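KmHsv2 (Kluyveromyces marxianus, PDB 3VU4) probably binds phosphoinositides on membranes through its seven-bladed beta-propeller, as does its autophagy-related relative Atg18. Local coordinates at residues L319-P324 and E330-V335; L264-I269 and W343-D348; F42-V47 and V64-R69; T23-N28 and S32-S37. All coordinates share one frame; numbering follows the deposited sequence.

Overall arrangement
Interactions 3 and 4 have centres about 5 Å apart: the hairpin of 23-28 and 32-37 adjoins strand 41-47 in one sheet, and Ile35 packs on Val64 of the next blade. Interactions 1 and 2, about 10 Å apart between centres, meet where strands 328-337 and 342-352 pair in the last blade, interaction 2 looking back to the preceding blade. The ring closes between first and last blades, where Val322 of interaction 1 lies 3.8 Å (CG2 to CZ) from Phe27 of interaction 4; those centres are about 15 Å apart. Interactions 2 and 3, about 26 Å apart between centres, do not touch. The sulfate belongs to interaction 3, on His68.

Interaction 1 (L319-P324 and E330-V335); sequences LVVVWP and ETFKVV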
# COMPACT_ATOMS: atom_id res chain seq x y z
N LEU A 319 1.60 12.73 -3.98
CA LEU A 319 1.60 11.61 -3.05
C LEU A 319 2.17 12.06 -1.71
O LEU A 319 2.88 13.06 -1.62
CB LEU A 319 2.41 10.44 -3.63
CG LEU A 319 3.90 10.65 -3.88
CD1 LEU A 319 4.65 10.30 -2.62
CD2 LEU A 319 4.37 9.76 -5.02
N VAL A 320 1.84 11.32 -0.66
CA VAL A 320 2.33 11.64 0.67
C VAL A 320 3.22 10.53 1.19
O VAL A 320 3.11 9.37 0.80
CB VAL A 320 1.17 11.83 1.69
CG1 VAL A 320 0.32 13.00 1.31
CG2 VAL A 320 0.34 10.57 1.78
N VAL A 321 4.13 10.92 2.07
CA VAL A 321 5.05 9.97 2.69
C VAL A 321 4.89 10.20 4.18
O VAL A 321 4.94 11.35 4.65
CB VAL A 321 6.49 10.24 2.26
CG1 VAL A 321 7.44 9.34 3.05
CG2 VAL A 321 6.64 9.98 0.76
N VAL A 322 4.63 9.13 4.91
CA VAL A 322 4.47 9.23 6.35
C VAL A 322 5.63 8.54 7.07
O VAL A 322 5.92 7.36 6.83
CB VAL A 322 3.14 8.60 6.80
CG1 VAL A 322 2.95 8.78 8.31
CG2 VAL A 322 2.01 9.25 6.04
N TRP A 323 6.30 9.30 7.93
CA TRP A 323 7.43 8.78 8.69
C TRP A 323 6.95 8.51 10.11
O TRP A 323 6.70 9.45 10.87
CB TRP A 323 8.56 9.80 8.71
CG TRP A 323 9.01 10.23 7.36
CD1 TRP A 323 8.66 11.38 6.68
CD2 TRP A 323 9.92 9.52 6.49
NE1 TRP A 323 9.29 11.42 5.46
CE2 TRP A 323 10.07 10.30 5.32
CE3 TRP A 323 10.61 8.31 6.60
CZ2 TRP A 323 10.89 9.90 4.26
CZ3 TRP A 323 11.42 7.91 5.54
CH2 TRP A 323 11.56 8.71 4.39
N PRO A 324 6.80 7.23 10.50
CA PRO A 324 6.34 6.92 11.86
C PRO A 324 7.20 7.45 13.00
O PRO A 324 6.65 7.87 14.02
CB PRO A 324 6.23 5.39 11.85
CG PRO A 324 7.25 4.98 10.86
CD PRO A 324 7.09 6.00 9.75
N GLU A 330 4.85 14.29 4.63
CA GLU A 330 5.31 15.15 3.55
C GLU A 330 4.52 14.92 2.26
O GLU A 330 4.26 13.78 1.88
CB GLU A 330 6.80 14.89 3.31
CG GLU A 330 7.68 15.61 4.30
CD GLU A 330 8.88 14.81 4.73
OE1 GLU A 330 9.36 13.99 3.93
OE2 GLU A 330 9.34 15.01 5.87
N THR A 331 4.13 16.01 1.61
CA THR A 331 3.36 15.94 0.38
C THR A 331 4.26 16.27 -0.81
O THR A 331 4.86 17.35 -0.86
CB THR A 331 2.19 16.92 0.43
OG1 THR A 331 1.34 16.57 1.53
CG2 THR A 331 1.38 16.88 -0.85
N PHE A 332 4.36 15.35 -1.76
CA PHE A 332 5.20 15.56 -2.93
C PHE A 332 4.39 15.68 -4.22
O PHE A 332 3.29 15.15 -4.33
CB PHE A 332 6.22 14.42 -3.08
CG PHE A 332 7.13 14.25 -1.89
CD1 PHE A 332 6.69 13.61 -0.73
CD2 PHE A 332 8.43 14.77 -1.92
CE1 PHE A 332 7.53 13.47 0.38
CE2 PHE A 332 9.28 14.64 -0.81
CZ PHE A 332 8.83 13.98 0.35
N LYS A 333 4.96 16.38 -5.20
CA LYS A 333 4.29 16.57 -6.48
C LYS A 333 5.23 16.08 -7.59
O LYS A 333 6.43 16.36 -7.57
CB LYS A 333 3.98 18.06 -6.67
CG LYS A 333 2.56 18.40 -7.11
CD LYS A 333 2.37 18.25 -8.60
CE LYS A 333 1.27 19.19 -9.11
NZ LYS A 333 -0.09 18.89 -8.58
N VAL A 334 4.67 15.32 -8.53
CA VAL A 334 5.45 14.81 -9.65
C VAL A 334 5.05 15.70 -10.83
O VAL A 334 3.88 15.78 -11.19
CB VAL A 334 5.11 13.34 -9.95
CG1 VAL A 334 5.98 12.83 -11.08
CG2 VAL A 334 5.33 12.50 -8.71
N VAL A 335 6.04 16.36 -11.42
CA VAL A 335 5.78 17.29 -12.51
C VAL A 335 6.73 17.14 -13.70
O VAL A 335 7.92 16.91 -13.52
CB VAL A 335 5.89 18.73 -12.00
CG1 VAL A 335 5.59 19.72 -13.11
CG2 VAL A 335 4.96 18.92 -10.81
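The carboxylate of Glu330 meets the indole of Trp323 at its edge: OE1 lies 12° out of the ring plane and accepts a hydrogen bond from NE1 at 3.0 Å, with an N-H...O angle of 160°. On the acceptor side the bond is less regular, because NE1 comes from above the carboxylate plane. One indole face carries CG1 of Val321, offset toward the rim, while CG2 of the same valine meets CE1 of Phe332 obliquely at 3.6 Å. At the edge of the Phe332 ring, near its plane, lies the carbonyl oxygen of Leu319. Glu330 reaches the indole because CG is anti to its own carbonyl carbon (chi1 -80°) and the chain then bends at chi2; OE2 forms a salt bridge with Arg350. Replacing Glu330 by an alanine removes the carboxylate, and would probably leave the indole N-H without this acceptor and Arg350 without its anionic mate. The two strands form a beta hairpin, the second and third strands of the last propeller blade, with axes 4.7 Å apart at closest. Leu319 and Phe332 make a hydrogen-bonded antiparallel pair, with Phe332 N to Leu319 O at 2.7 Å and Leu319 N to Phe332 O at 3.0 Å; Val321 and Glu330 make another. Between them, Val320 and Thr331 are a non-hydrogen-bonded pair whose side chains lie side by side on the face opposite Leu319, Val321, Glu330 and Phe332, CG1 of Val320 being 3.7 Å from OG1 of Thr331. Val320 also touches Phe27 of the first blade.

Interaction 2 (L264-I269 and W343-D348); sequences LHVFEI and WLIQMD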
# COMPACT_ATOMS: atom_id res chain seq x y z
N LEU A 264 13.05 8.12 -3.61
CA LEU A 264 11.73 7.93 -4.19
C LEU A 264 11.87 7.82 -5.71
O LEU A 264 12.55 8.64 -6.33
CB LEU A 264 10.84 9.12 -3.81
CG LEU A 264 9.39 9.14 -4.28
CD1 LEU A 264 8.67 7.89 -3.79
CD2 LEU A 264 8.69 10.41 -3.77
N HIS A 265 11.26 6.79 -6.28
CA HIS A 265 11.31 6.53 -7.72
C HIS A 265 9.89 6.43 -8.28
O HIS A 265 8.98 5.94 -7.60
CB HIS A 265 12.02 5.21 -8.02
CG HIS A 265 13.36 5.07 -7.36
ND1 HIS A 265 14.52 5.56 -7.93
CD2 HIS A 265 13.73 4.49 -6.20
CE1 HIS A 265 15.54 5.29 -7.13
NE2 HIS A 265 15.09 4.64 -6.08
N VAL A 266 9.71 6.87 -9.52
CA VAL A 266 8.40 6.78 -10.15
C VAL A 266 8.54 6.07 -11.47
O VAL A 266 9.41 6.41 -12.28
CB VAL A 266 7.81 8.18 -10.40
CG1 VAL A 266 6.53 8.05 -11.22
CG2 VAL A 266 7.52 8.87 -9.07
N PHE A 267 7.71 5.05 -11.68
CA PHE A 267 7.71 4.28 -12.93
C PHE A 267 6.40 4.57 -13.64
O PHE A 267 5.36 4.80 -13.00
CB PHE A 267 7.85 2.79 -12.63
CG PHE A 267 9.16 2.43 -12.00
CD1 PHE A 267 10.28 2.21 -12.79
CD2 PHE A 267 9.28 2.34 -10.62
CE1 PHE A 267 11.52 1.90 -12.20
CE2 PHE A 267 10.50 2.03 -10.03
CZ PHE A 267 11.62 1.81 -10.81
N GLU A 268 6.43 4.57 -14.96
CA GLU A 268 5.23 4.87 -15.73
C GLU A 268 4.59 3.67 -16.41
O GLU A 268 5.21 3.02 -17.25
CB GLU A 268 5.58 5.94 -16.77
CG GLU A 268 4.49 6.24 -17.80
CD GLU A 268 4.91 7.32 -18.79
OE1 GLU A 268 4.82 8.52 -18.44
OE2 GLU A 268 5.36 6.96 -19.90
N ILE A 269 3.34 3.37 -16.03
CA ILE A 269 2.60 2.25 -16.63
C ILE A 269 1.98 2.71 -17.97
O ILE A 269 2.01 1.98 -18.97
CB ILE A 269 1.50 1.73 -15.68
CG1 ILE A 269 2.13 0.81 -14.62
CG2 ILE A 269 0.44 0.96 -16.46
CD1 ILE A 269 2.98 1.52 -13.58
N TRP A 343 10.95 14.54 -15.85
CA TRP A 343 10.04 14.62 -14.71
C TRP A 343 10.81 14.99 -13.46
O TRP A 343 11.95 14.55 -13.28
CB TRP A 343 9.37 13.29 -14.45
CG TRP A 343 8.34 12.91 -15.44
CD1 TRP A 343 8.53 12.23 -16.61
CD2 TRP A 343 6.93 13.14 -15.33
NE1 TRP A 343 7.32 12.02 -17.23
CE2 TRP A 343 6.32 12.57 -16.46
CE3 TRP A 343 6.12 13.77 -14.37
CZ2 TRP A 343 4.94 12.61 -16.67
CZ3 TRP A 343 4.74 13.81 -14.58
CH2 TRP A 343 4.17 13.23 -15.72
N LEU A 344 10.20 15.79 -12.60
CA LEU A 344 10.85 16.20 -11.37
C LEU A 344 9.91 16.01 -10.20
O LEU A 344 8.69 16.04 -10.35
CB LEU A 344 11.27 17.67 -11.44
CG LEU A 344 12.19 18.05 -12.60
CD1 LEU A 344 12.32 19.56 -12.66
CD2 LEU A 344 13.56 17.38 -12.45
N ILE A 345 10.48 15.79 -9.03
CA ILE A 345 9.69 15.60 -7.83
C ILE A 345 10.01 16.77 -6.91
O ILE A 345 11.17 17.10 -6.69
CB ILE A 345 10.05 14.28 -7.14
CG1 ILE A 345 9.55 13.11 -8.00
CG2 ILE A 345 9.41 14.22 -5.75
CD1 ILE A 345 10.04 11.75 -7.56
N GLN A 346 8.97 17.41 -6.39
CA GLN A 346 9.20 18.53 -5.49
C GLN A 346 8.40 18.31 -4.21
O GLN A 346 7.32 17.73 -4.23
CB GLN A 346 8.77 19.84 -6.17
CG GLN A 346 7.31 19.89 -6.57
CD GLN A 346 6.97 21.08 -7.46
OE1 GLN A 346 7.50 21.23 -8.56
NE2 GLN A 346 6.08 21.94 -6.97
N MET A 347 8.94 18.75 -3.08
CA MET A 347 8.23 18.61 -1.82
C MET A 347 7.42 19.89 -1.59
O MET A 347 7.98 20.96 -1.42
CB MET A 347 9.20 18.40 -0.66
CG MET A 347 8.49 18.12 0.66
SD MET A 347 9.62 17.83 2.03
CE MET A 347 10.20 19.48 2.33
N ASP A 348 6.10 19.77 -1.60
CA ASP A 348 5.26 20.94 -1.39
C ASP A 348 4.97 21.23 0.07
O ASP A 348 4.79 22.39 0.45
CB ASP A 348 3.93 20.80 -2.14
CG ASP A 348 4.08 20.99 -3.64
OD1 ASP A 348 4.86 21.88 -4.06
OD2 ASP A 348 3.40 20.26 -4.39
O HOH W 1 6.32 10.37 -19.27
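Ile345 gives up the most surface here, and its terminal methyl does the touching: CD1 lies 4.2 Å from CG of Leu264 and 4.1 Å from CG2 of Val266. The reach follows from its torsions, CG1 being anti to the carbonyl carbon (chi1 -70°) and CD1 extended beyond it (chi2 170°), which carries the methyl across to the other strand. Leu264 and Val266, alternate residues of one strand, both have CB directed toward the strand of Ile345. This contact is apolar, though CD1 also nears the Leu264 carbonyl oxygen. Farther along, Glu268 and Trp343 are joined through a water rather than directly: the indole NE1 donates to this water at 2.8 Å, the water lying in the ring plane at the edge, and the water donates in turn to OE1 of Glu268. The other carboxylate oxygen, OE2, is hydrogen-bonded to Gln290. The strand axes stay 9.2 Å apart at closest, with directions 139° apart, too far for the backbones to pair. Cys296 and Phe298, on the edge strand of the same sheet as Leu264, also touch Ile345. Such side-chain packing between the sheets of successive blades is characteristic of the beta-propeller, here the sixth blade against the seventh.

Interaction 3 (F42-V47 and V64-R69); sequences FEIYNV and VRMLHR. With SO4 (sulfate ion), chain I.
OD1 of Asn46 is gripped by two nitrogens of the Arg69 guanidinium: NH2 donates at 3.2 Å, and NH1 adds a weak bond at 3.4 Å. The amide oxygen sits in the guanidinium plane of Arg69, but from the amide's side the approach is nearly square to the C=O bond (94°), with NH2 tilted out of the carbonyl plane. This side-on position also brings NH2 of Arg69 within 3.1 Å of ND2 of Asn46, a second donor to which it is not hydrogen-bonded. The two flat groups are turned 35° against each other. Arg69 spans the gap with a chain extended from CG to NE, and the two side chains cross at about a right angle.

Deeper in, the contact is apolar. CG2 of Ile44 meets the end of Met66, 3.9 Å from CE and as close to SD. CG of Met66 stands between the backbone N and the carbonyl carbon, which helps place SD, and the bend at chi3 folds the terminal methyl CE toward Ile44. Beyond this pair, CB of Phe42 lies 4.3 Å from CG2 of Val64. Away from the interface, NE2 of His68 donates to O3 of the sulfate at 2.8 Å, with the oxygen near the imidazole plane at the ring edge. This ion, probably from the crystallisation liquor, is also bound by the backbone N of Arg110.

The contact joins the third strand of the first propeller blade to the first strand of the second blade and the loop after it, the touching parts running 37° apart. Strand 33-37 of the first blade completes the interface: Ile35 touches both Ile44 and Val64, and Cys33 lies against Arg69.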
# COMPACT_ATOMS: atom_id res chain seq x y z
N PHE A 42 -4.96 5.63 19.72
CA PHE A 42 -4.96 5.49 18.27
C PHE A 42 -5.54 6.81 17.76
O PHE A 42 -6.43 7.38 18.37
CB PHE A 42 -5.75 4.25 17.80
CG PHE A 42 -7.26 4.39 17.78
CD1 PHE A 42 -7.89 5.19 16.83
CD2 PHE A 42 -8.05 3.64 18.65
CE1 PHE A 42 -9.30 5.23 16.75
CE2 PHE A 42 -9.45 3.67 18.57
CZ PHE A 42 -10.07 4.47 17.62
N GLU A 43 -4.98 7.31 16.66
CA GLU A 43 -5.40 8.58 16.10
C GLU A 43 -5.76 8.37 14.64
O GLU A 43 -5.25 7.46 13.99
CB GLU A 43 -4.26 9.58 16.19
CG GLU A 43 -3.49 9.53 17.50
CD GLU A 43 -4.22 10.26 18.62
OE1 GLU A 43 -3.81 10.12 19.80
OE2 GLU A 43 -5.18 10.99 18.31
N ILE A 44 -6.63 9.23 14.12
CA ILE A 44 -7.04 9.15 12.72
C ILE A 44 -6.94 10.54 12.12
O ILE A 44 -7.35 11.52 12.74
CB ILE A 44 -8.48 8.64 12.58
CG1 ILE A 44 -8.60 7.24 13.19
CG2 ILE A 44 -8.88 8.59 11.11
CD1 ILE A 44 -10.02 6.71 13.25
N TYR A 45 -6.40 10.61 10.90
CA TYR A 45 -6.25 11.89 10.22
C TYR A 45 -6.75 11.83 8.79
O TYR A 45 -6.98 10.76 8.23
CB TYR A 45 -4.78 12.31 10.15
CG TYR A 45 -4.01 12.24 11.45
CD1 TYR A 45 -3.62 11.00 11.99
CD2 TYR A 45 -3.67 13.40 12.14
CE1 TYR A 45 -2.91 10.93 13.18
CE2 TYR A 45 -2.96 13.34 13.34
CZ TYR A 45 -2.58 12.11 13.85
OH TYR A 45 -1.86 12.06 15.02
N ASN A 46 -6.93 13.01 8.21
CA ASN A 46 -7.32 13.11 6.82
C ASN A 46 -5.95 13.31 6.20
O ASN A 46 -5.12 14.02 6.77
CB ASN A 46 -8.16 14.36 6.60
CG ASN A 46 -9.51 14.04 6.05
OD1 ASN A 46 -10.32 13.40 6.72
ND2 ASN A 46 -9.77 14.46 4.81
N VAL A 47 -5.68 12.67 5.06
CA VAL A 47 -4.36 12.84 4.45
C VAL A 47 -4.26 14.09 3.59
O VAL A 47 -3.21 14.72 3.52
CB VAL A 47 -3.96 11.60 3.62
CG1 VAL A 47 -3.85 10.39 4.53
CG2 VAL A 47 -4.97 11.35 2.54
N VAL A 64 -3.43 -1.50 13.93
CA VAL A 64 -4.67 -0.76 13.79
C VAL A 64 -5.08 -0.56 12.32
O VAL A 64 -4.25 -0.29 11.45
CB VAL A 64 -4.53 0.61 14.52
CG1 VAL A 64 -3.49 1.49 13.82
CG2 VAL A 64 -5.87 1.30 14.61
N ARG A 65 -6.38 -0.73 12.05
CA ARG A 65 -6.93 -0.59 10.70
C ARG A 65 -8.26 0.15 10.74
O ARG A 65 -8.92 0.20 11.79
CB ARG A 65 -7.19 -1.97 10.08
CG ARG A 65 -5.97 -2.85 9.93
CD ARG A 65 -5.11 -2.42 8.77
NE ARG A 65 -3.98 -3.32 8.59
CZ ARG A 65 -2.82 -3.18 9.21
NH1 ARG A 65 -2.62 -2.17 10.05
NH2 ARG A 65 -1.86 -4.08 9.02
N MET A 66 -8.66 0.74 9.62
CA MET A 66 -9.94 1.42 9.58
C MET A 66 -10.73 1.02 8.33
O MET A 66 -10.15 0.57 7.34
CB MET A 66 -9.76 2.94 9.68
CG MET A 66 -9.30 3.65 8.44
SD MET A 66 -8.98 5.41 8.81
CE MET A 66 -10.66 6.08 8.78
N LEU A 67 -12.05 1.15 8.40
CA LEU A 67 -12.90 0.79 7.27
C LEU A 67 -13.48 2.04 6.61
O LEU A 67 -14.40 2.65 7.14
CB LEU A 67 -14.05 -0.11 7.73
CG LEU A 67 -15.05 -0.47 6.62
CD1 LEU A 67 -14.36 -1.31 5.54
CD2 LEU A 67 -16.22 -1.23 7.21
N HIS A 68 -12.94 2.39 5.46
CA HIS A 68 -13.39 3.56 4.72
C HIS A 68 -13.43 4.79 5.62
O HIS A 68 -12.39 5.23 6.12
CB HIS A 68 -14.78 3.29 4.13
CG HIS A 68 -14.80 2.12 3.20
ND1 HIS A 68 -13.97 2.03 2.11
CD2 HIS A 68 -15.51 0.97 3.23
CE1 HIS A 68 -14.17 0.88 1.49
NE2 HIS A 68 -15.10 0.21 2.16
N ARG A 69 -14.61 5.35 5.82
CA ARG A 69 -14.76 6.52 6.68
C ARG A 69 -15.83 6.25 7.72
O ARG A 69 -16.37 7.17 8.31
CB ARG A 69 -15.12 7.75 5.85
CG ARG A 69 -13.92 8.43 5.20
CD ARG A 69 -14.35 9.57 4.28
NE ARG A 69 -13.24 10.41 3.86
CZ ARG A 69 -12.52 11.18 4.69
NH1 ARG A 69 -12.79 11.20 5.99
NH2 ARG A 69 -11.53 11.92 4.21
S SO4 I . -16.26 -2.67 -0.02
O1 SO4 I . -17.70 -2.55 0.28
O2 SO4 I . -15.89 -1.68 -1.05
O3 SO4 I . -15.48 -2.40 1.20
O4 SO4 I . -15.96 -4.03 -0.50

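Interaction 4 (T23-N28 and S32-S37); sequences TDYEFN and SCLILS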
# COMPACT_ATOMS: atom_id res chain seq x y z
N THR A 23 3.17 2.64 17.09
CA THR A 23 3.35 1.20 17.07
C THR A 23 2.82 0.57 15.78
O THR A 23 3.07 -0.60 15.49
CB THR A 23 2.66 0.54 18.29
OG1 THR A 23 1.31 1.00 18.40
CG2 THR A 23 3.41 0.90 19.57
N ASP A 24 2.09 1.37 15.00
CA ASP A 24 1.53 0.93 13.73
C ASP A 24 0.76 2.08 13.12
O ASP A 24 0.27 2.97 13.83
CB ASP A 24 0.61 -0.28 13.94
CG ASP A 24 0.30 -1.01 12.64
OD1 ASP A 24 1.22 -1.15 11.80
OD2 ASP A 24 -0.84 -1.47 12.46
N TYR A 25 0.67 2.09 11.80
CA TYR A 25 -0.04 3.13 11.07
C TYR A 25 -0.42 2.55 9.72
O TYR A 25 0.28 1.69 9.18
CB TYR A 25 0.84 4.37 10.90
CG TYR A 25 2.13 4.16 10.15
CD1 TYR A 25 3.10 3.27 10.62
CD2 TYR A 25 2.39 4.86 8.96
CE1 TYR A 25 4.30 3.07 9.93
CE2 TYR A 25 3.59 4.67 8.26
CZ TYR A 25 4.54 3.78 8.74
OH TYR A 25 5.70 3.58 8.05
N GLU A 26 -1.53 3.01 9.16
CA GLU A 26 -1.99 2.49 7.88
C GLU A 26 -3.05 3.42 7.30
O GLU A 26 -3.76 4.10 8.05
CB GLU A 26 -2.56 1.09 8.11
CG GLU A 26 -2.90 0.32 6.85
CD GLU A 26 -1.71 0.19 5.93
OE1 GLU A 26 -1.39 1.18 5.24
OE2 GLU A 26 -1.10 -0.90 5.89
N PHE A 27 -3.14 3.47 5.97
CA PHE A 27 -4.12 4.31 5.28
C PHE A 27 -5.43 3.54 5.14
O PHE A 27 -5.44 2.31 5.20
CB PHE A 27 -3.62 4.65 3.88
CG PHE A 27 -2.35 5.43 3.87
CD1 PHE A 27 -2.37 6.82 3.93
CD2 PHE A 27 -1.12 4.77 3.82
CE1 PHE A 27 -1.19 7.54 3.95
CE2 PHE A 27 0.07 5.48 3.83
CZ PHE A 27 0.03 6.87 3.90
N ASN A 28 -6.54 4.25 4.94
CA ASN A 28 -7.81 3.55 4.74
C ASN A 28 -7.85 3.16 3.26
O ASN A 28 -7.07 3.68 2.46
CB ASN A 28 -9.01 4.42 5.13
CG ASN A 28 -9.22 5.60 4.22
OD1 ASN A 28 -8.39 5.90 3.34
ND2 ASN A 28 -10.33 6.30 4.43
N SER A 32 -7.61 8.34 1.90
CA SER A 32 -8.06 9.69 2.19
C SER A 32 -7.85 9.91 3.69
O SER A 32 -7.92 11.04 4.18
CB SER A 32 -9.54 9.85 1.81
OG SER A 32 -10.35 8.86 2.41
N CYS A 33 -7.58 8.82 4.39
CA CYS A 33 -7.35 8.86 5.83
C CYS A 33 -6.20 7.95 6.24
O CYS A 33 -5.87 6.98 5.56
CB CYS A 33 -8.59 8.42 6.60
SG CYS A 33 -10.00 9.52 6.48
N LEU A 34 -5.61 8.28 7.39
CA LEU A 34 -4.52 7.51 7.96
C LEU A 34 -4.88 7.24 9.41
O LEU A 34 -5.32 8.15 10.12
CB LEU A 34 -3.21 8.30 7.92
CG LEU A 34 -2.04 7.72 8.73
CD1 LEU A 34 -1.43 6.52 8.00
CD2 LEU A 34 -0.99 8.79 8.93
N ILE A 35 -4.73 6.00 9.86
CA ILE A 35 -5.00 5.69 11.25
C ILE A 35 -3.66 5.33 11.84
O ILE A 35 -2.83 4.69 11.19
CB ILE A 35 -6.01 4.54 11.44
CG1 ILE A 35 -6.24 4.33 12.94
CG2 ILE A 35 -5.49 3.26 10.82
CD1 ILE A 35 -7.59 3.72 13.27
N LEU A 36 -3.45 5.73 13.08
CA LEU A 36 -2.18 5.48 13.72
C LEU A 36 -2.34 5.15 15.21
O LEU A 36 -3.26 5.63 15.86
CB LEU A 36 -1.30 6.71 13.45
CG LEU A 36 -0.38 7.45 14.40
CD1 LEU A 36 0.24 8.59 13.59
CD2 LEU A 36 -1.14 8.02 15.59
N SER A 37 -1.44 4.31 15.72
CA SER A 37 -1.49 3.92 17.12
C SER A 37 -0.20 4.22 17.87
O SER A 37 0.90 4.20 17.29
CB SER A 37 -1.81 2.43 17.24
OG SER A 37 -0.71 1.64 16.85
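Strands 24-27 and 33-37 run antiparallel, their axes 4.6 Å apart at closest and their directions 168° apart. They form a beta hairpin, the first two strands of the propeller's first blade. Glu26 and Ile35 are its regular hydrogen-bonded pair, Ile35 N meeting Glu26 O at 2.8 Å. At the turn end, OD1 of Asn28 accepts Ser32 N at 2.9 Å and, more weakly, Cys33 N at 3.2 Å, while its backbone N donates to Cys33 O. CG of Asn28 stands between its backbone N and carbonyl carbon (chi1 68°), which brings the amide over the start of the returning strand; ND2 is hydrogen-bonded to His68 O of the next blade. A leucine in place of Asn28 would probably leave the Ser32 and Cys33 amides without this acceptor and break the link to His68. At the far end, Thr23 N donates to Ser37 O at 2.8 Å, and the hydroxyls of the two residues also meet. Tyr25, Phe27, Leu34 and Leu36 share one face of the hairpin. There CD1 of Leu34 makes a CH-pi contact with Phe27, 4.1 Å from the ring centroid and only 9° off the ring normal.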